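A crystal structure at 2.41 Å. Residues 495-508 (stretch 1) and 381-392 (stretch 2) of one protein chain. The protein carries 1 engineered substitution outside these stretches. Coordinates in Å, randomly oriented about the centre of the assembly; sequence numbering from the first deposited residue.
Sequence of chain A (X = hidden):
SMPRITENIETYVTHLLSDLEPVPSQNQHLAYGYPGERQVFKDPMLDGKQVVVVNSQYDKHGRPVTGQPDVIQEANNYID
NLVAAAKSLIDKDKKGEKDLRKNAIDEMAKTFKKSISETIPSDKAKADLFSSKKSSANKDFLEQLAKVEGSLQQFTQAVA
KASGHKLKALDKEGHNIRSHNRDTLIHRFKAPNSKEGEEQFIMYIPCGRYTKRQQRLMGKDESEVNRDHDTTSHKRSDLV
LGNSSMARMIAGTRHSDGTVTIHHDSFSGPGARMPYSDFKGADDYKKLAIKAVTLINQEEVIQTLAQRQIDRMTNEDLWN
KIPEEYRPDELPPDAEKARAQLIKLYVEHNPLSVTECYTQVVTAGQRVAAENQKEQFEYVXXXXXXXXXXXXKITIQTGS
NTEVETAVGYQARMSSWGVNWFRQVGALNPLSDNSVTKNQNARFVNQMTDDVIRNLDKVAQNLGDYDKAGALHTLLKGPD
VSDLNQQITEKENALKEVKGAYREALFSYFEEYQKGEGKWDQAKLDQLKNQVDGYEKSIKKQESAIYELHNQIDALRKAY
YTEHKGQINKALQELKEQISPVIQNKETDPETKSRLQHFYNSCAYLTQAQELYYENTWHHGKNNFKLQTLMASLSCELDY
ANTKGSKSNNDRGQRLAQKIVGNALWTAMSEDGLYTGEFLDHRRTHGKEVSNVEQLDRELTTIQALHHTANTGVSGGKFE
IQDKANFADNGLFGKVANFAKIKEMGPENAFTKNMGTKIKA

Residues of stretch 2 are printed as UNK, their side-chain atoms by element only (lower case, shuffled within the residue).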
# COMPACT_ATOMS: atom_id res chain seq x y z
N LEU A 495 -2.11 30.10 -2.79
CA LEU A 495 -2.97 29.16 -2.05
C LEU A 495 -2.53 28.83 -0.65
O LEU A 495 -3.35 28.51 0.21
CB LEU A 495 -3.07 27.84 -2.82
CG LEU A 495 -4.21 27.76 -3.82
CD1 LEU A 495 -4.12 26.44 -4.55
CD2 LEU A 495 -5.56 27.87 -3.12
N LYS A 496 -1.22 28.87 -0.44
CA LYS A 496 -0.62 28.43 0.82
C LYS A 496 -1.28 29.08 2.03
O LYS A 496 -1.78 28.38 2.89
CB LYS A 496 0.90 28.64 0.83
CG LYS A 496 1.68 28.00 -0.34
CD LYS A 496 1.35 26.53 -0.70
CE LYS A 496 2.32 25.98 -1.77
NZ LYS A 496 1.95 24.62 -2.30
N GLU A 497 -1.31 30.41 2.06
CA GLU A 497 -2.03 31.18 3.08
C GLU A 497 -3.47 30.62 3.33
O GLU A 497 -3.79 30.06 4.39
CB GLU A 497 -2.08 32.63 2.65
CG GLU A 497 -1.84 33.64 3.76
CD GLU A 497 -2.27 33.11 5.12
OE1 GLU A 497 -3.49 32.93 5.34
OE2 GLU A 497 -1.38 32.88 5.97
N VAL A 498 -4.32 30.76 2.32
CA VAL A 498 -5.66 30.16 2.36
C VAL A 498 -5.68 28.65 2.78
O VAL A 498 -6.47 28.24 3.67
CB VAL A 498 -6.36 30.37 1.00
CG1 VAL A 498 -7.85 30.16 1.15
CG2 VAL A 498 -6.05 31.77 0.42
N LYS A 499 -4.83 27.82 2.19
CA LYS A 499 -4.78 26.40 2.64
C LYS A 499 -4.55 26.23 4.17
O LYS A 499 -5.30 25.46 4.82
CB LYS A 499 -3.77 25.58 1.84
CG LYS A 499 -4.31 25.16 0.49
CD LYS A 499 -3.19 24.63 -0.37
CE LYS A 499 -3.73 24.04 -1.65
NZ LYS A 499 -2.56 23.44 -2.33
N GLY A 500 -3.58 26.98 4.72
CA GLY A 500 -3.32 26.97 6.18
C GLY A 500 -4.59 27.27 6.97
O GLY A 500 -5.01 26.50 7.86
N ALA A 501 -5.23 28.39 6.59
CA ALA A 501 -6.49 28.82 7.17
C ALA A 501 -7.56 27.71 7.04
O ALA A 501 -8.30 27.43 8.00
CB ALA A 501 -6.95 30.13 6.51
N TYR A 502 -7.62 27.04 5.90
CA TYR A 502 -8.59 25.95 5.74
C TYR A 502 -8.37 24.74 6.71
O TYR A 502 -9.34 24.21 7.31
CB TYR A 502 -8.60 25.51 4.28
CG TYR A 502 -9.46 24.35 3.98
CD1 TYR A 502 -10.86 24.46 4.01
CD2 TYR A 502 -8.89 23.13 3.62
CE1 TYR A 502 -11.68 23.38 3.72
CE2 TYR A 502 -9.70 22.03 3.31
CZ TYR A 502 -11.08 22.16 3.37
OH TYR A 502 -11.87 21.05 3.07
N ARG A 503 -7.12 24.30 6.85
CA ARG A 503 -6.86 23.14 7.72
C ARG A 503 -7.25 23.48 9.15
O ARG A 503 -7.98 22.72 9.80
CB ARG A 503 -5.38 22.77 7.73
CG ARG A 503 -4.85 22.17 6.45
CD ARG A 503 -3.40 21.78 6.62
NE ARG A 503 -2.49 22.92 6.54
CZ ARG A 503 -1.91 23.48 7.59
NH1 ARG A 503 -2.13 23.00 8.83
NH2 ARG A 503 -1.11 24.52 7.39
N GLU A 504 -6.75 24.62 9.62
CA GLU A 504 -6.92 24.99 11.02
C GLU A 504 -8.41 25.12 11.31
O GLU A 504 -8.94 24.59 12.29
CB GLU A 504 -6.10 26.25 11.36
CG GLU A 504 -5.17 26.12 12.58
CD GLU A 504 -4.50 24.71 12.82
OE1 GLU A 504 -4.81 24.04 13.85
OE2 GLU A 504 -3.63 24.26 12.02
N ALA A 505 -9.11 25.76 10.38
CA ALA A 505 -10.52 25.93 10.52
C ALA A 505 -11.26 24.58 10.60
O ALA A 505 -12.10 24.37 11.46
CB ALA A 505 -10.99 26.76 9.35
N LEU A 506 -10.91 23.66 9.71
CA LEU A 506 -11.54 22.34 9.64
C LEU A 506 -11.33 21.39 10.85
O LEU A 506 -12.25 20.62 11.21
CB LEU A 506 -11.02 21.67 8.38
CG LEU A 506 -11.98 20.97 7.45
CD1 LEU A 506 -11.20 20.33 6.29
CD2 LEU A 506 -12.88 19.99 8.19
N PHE A 507 -10.11 21.40 11.42
CA PHE A 507 -9.86 20.71 12.69
C PHE A 507 -10.81 21.28 13.76
O PHE A 507 -11.49 20.52 14.46
CB PHE A 507 -8.41 20.88 13.17
CG PHE A 507 -7.38 20.19 12.34
CD1 PHE A 507 -7.47 18.83 12.05
CD2 PHE A 507 -6.29 20.91 11.85
CE1 PHE A 507 -6.51 18.19 11.28
CE2 PHE A 507 -5.30 20.29 11.09
CZ PHE A 507 -5.41 18.91 10.81
N SER A 508 -10.88 22.62 13.87
CA SER A 508 -11.84 23.22 14.82
C SER A 508 -13.25 22.71 14.54
O SER A 508 -13.98 22.32 15.47
CB SER A 508 -11.81 24.75 14.82
OG SER A 508 -10.57 25.22 15.29
N UNK A 381 -7.51 13.52 -2.28
CA UNK A 381 -6.80 14.46 -3.14
C UNK A 381 -6.83 15.92 -2.62
O UNK A 381 -5.86 16.63 -2.69
n UNK A 381 -7.18 19.67 -5.07
c UNK A 381 -7.37 18.37 -5.25
n UNK A 381 -6.36 17.62 -5.70
c UNK A 381 -6.37 16.18 -5.94
c UNK A 381 -7.27 14.28 -4.59
n UNK A 381 -8.57 17.87 -4.99
c UNK A 381 -7.59 15.54 -5.35
N UNK A 382 -7.92 16.32 -2.00
CA UNK A 382 -8.03 17.67 -1.46
C UNK A 382 -7.19 17.85 -0.18
O UNK A 382 -6.47 18.87 -0.01
n UNK A 382 -12.23 18.47 -0.58
c UNK A 382 -11.35 19.47 -0.34
c UNK A 382 -9.51 17.97 -1.24
c UNK A 382 -9.87 19.11 -0.32
o UNK A 382 -11.71 20.65 -0.18
N UNK A 383 -7.24 16.85 0.71
CA UNK A 383 -6.45 16.91 1.95
C UNK A 383 -4.91 16.76 1.70
O UNK A 383 -4.10 17.45 2.30
c UNK A 383 -8.94 18.64 2.30
c UNK A 383 -8.52 16.02 3.25
s UNK A 383 -9.28 17.62 3.70
c UNK A 383 -7.01 15.95 3.03
N UNK A 384 -4.52 15.88 0.78
CA UNK A 384 -3.13 15.84 0.35
C UNK A 384 -2.66 17.20 -0.14
O UNK A 384 -1.56 17.65 0.24
c UNK A 384 -2.88 14.75 -0.74
s UNK A 384 -2.60 12.13 -1.57
c UNK A 384 -2.93 13.31 -0.24
c UNK A 384 -0.96 12.71 -1.90
N UNK A 385 -3.47 17.86 -0.97
CA UNK A 385 -3.09 19.20 -1.50
C UNK A 385 -3.21 20.30 -0.44
O UNK A 385 -2.55 21.34 -0.55
c UNK A 385 -3.21 19.21 -4.08
o UNK A 385 -3.97 19.03 -5.08
c UNK A 385 -3.90 19.59 -2.75
o UNK A 385 -1.95 19.10 -4.15
N UNK A 386 -4.06 20.08 0.57
CA UNK A 386 -4.20 20.99 1.72
C UNK A 386 -2.89 21.12 2.44
O UNK A 386 -2.47 22.25 2.79
c UNK A 386 -5.24 20.45 2.70
N UNK A 387 -2.22 19.97 2.65
CA UNK A 387 -0.92 19.99 3.31
C UNK A 387 0.23 20.31 2.37
O UNK A 387 1.29 20.76 2.84
c UNK A 387 -2.16 18.36 8.11
c UNK A 387 -2.79 17.68 7.06
c UNK A 387 -0.62 18.67 4.04
c UNK A 387 -1.19 18.59 5.45
c UNK A 387 -1.06 19.16 7.85
c UNK A 387 -2.31 17.79 5.73
c UNK A 387 -0.58 19.29 6.53
N UNK A 388 0.01 20.14 1.06
CA UNK A 388 1.11 20.30 0.08
C UNK A 388 1.82 21.62 0.16
O UNK A 388 1.19 22.71 0.23
o UNK A 388 2.26 21.38 -2.57
o UNK A 388 2.48 19.25 -2.95
c UNK A 388 1.89 20.19 -2.38
c UNK A 388 0.73 19.91 -1.38
N UNK A 389 3.14 21.52 0.20
CA UNK A 389 4.06 22.66 0.32
C UNK A 389 3.93 23.48 1.60
O UNK A 389 4.28 24.70 1.63
N UNK A 390 3.41 22.86 2.67
CA UNK A 390 3.56 23.47 4.00
C UNK A 390 4.07 22.44 5.04
O UNK A 390 4.64 21.39 4.66
c UNK A 390 2.26 24.14 4.41
o UNK A 390 1.45 23.11 4.89
N UNK A 391 3.90 22.74 6.34
CA UNK A 391 4.50 21.95 7.43
C UNK A 391 3.40 21.22 8.19
O UNK A 391 2.28 21.69 8.16
c UNK A 391 6.97 25.73 8.70
c UNK A 391 5.20 22.88 8.42
n UNK A 391 8.02 26.65 9.24
c UNK A 391 6.58 23.34 7.99
c UNK A 391 7.27 24.27 9.02
N UNK A 392 3.71 20.10 8.85
CA UNK A 392 2.83 19.55 9.92
C UNK A 392 3.54 19.18 11.20
O UNK A 392 4.64 18.65 11.15
c UNK A 392 2.07 18.34 9.42

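Position 381 carries three carbons, a nitrogen, then a carbon bearing two more nitrogens. This guanidinium is Arg381. It does not touch stretch 1.

Position 382 has three carbons, the third carrying one oxygen and one nitrogen. This is an amide at glutamine length: Gln382. Its end lies near the hydroxyl of Tyr502.

Position 383 is an unbranched chain of two carbons, a sulfur and a carbon, which makes it Met383. Its CE lies 3.6 Å from Tyr502 CE2, at the ring edge. Its SD is 4.2 Å from Leu506 CD1.

Position 384 has the same unbranched chain with sulfur and is Met384. It is out of reach of stretch 1.

Position 385 has two carbons, the second with two oxygens. This short carboxylate is Asp385. Its OD2 accepts a hydrogen bond from Arg381 NE at 2.8 Å, part of a salt bridge. Its backbone makes the contact with stretch 1: Lys499 NZ donates to Asp385 O at 2.8 Å.

Position 386 has one side-chain carbon and is Ala386. The helices come close here, with Lys499 CA and Ala386 CA 5.5 Å apart. Arg503 CG is 4.1 Å from Ala386 CB.

Position 387 has one carbon and a six-carbon ring, with no oxygen: Phe387. Arg503 CD sits over one ring face, 3.7 Å from the centroid of the Phe387 ring, a CH-pi contact. Phe507 CZ is 4.3 Å from Phe387 CZ.

Position 388 again has two carbons, the second with two oxygens: Asp388. It is the first residue to leave helical geometry. Lys496 NZ forms a salt bridge with Asp388 OD1 at 3.3 Å and donates a hydrogen bond to Asp388 O, also at 3.3 Å.

Position 389 has no side-chain atoms and is Gly389. Its positive phi favours glycine, and an ideal CB would lie 2.6 Å from Lys496 NZ, a clash.

Position 390 has one carbon and one oxygen: Ser390. Its OG donates to Phe387 O at 3.1 Å, within the type II turn. Arg503 NH2 is 3.8 Å from Ser390 OG.

Position 391 has four carbons in a row ending in nitrogen: Lys391. Its end leads away from stretch 1.

Position 392 has one side-chain carbon and is Ala392. It makes no contact.

The two helices cross at -118°, with their axes 9.7 Å apart at closest approach. Lys499 reaches a backbone oxygen in the last turn of the helix of stretch 2, and Lys496 one just beyond it. Met383 and Phe387 supply apolar packing against Tyr502, Leu506, Phe507 and the aliphatic part of Arg503.

Stretch 2 381-392: RQMMDAFDGSKA
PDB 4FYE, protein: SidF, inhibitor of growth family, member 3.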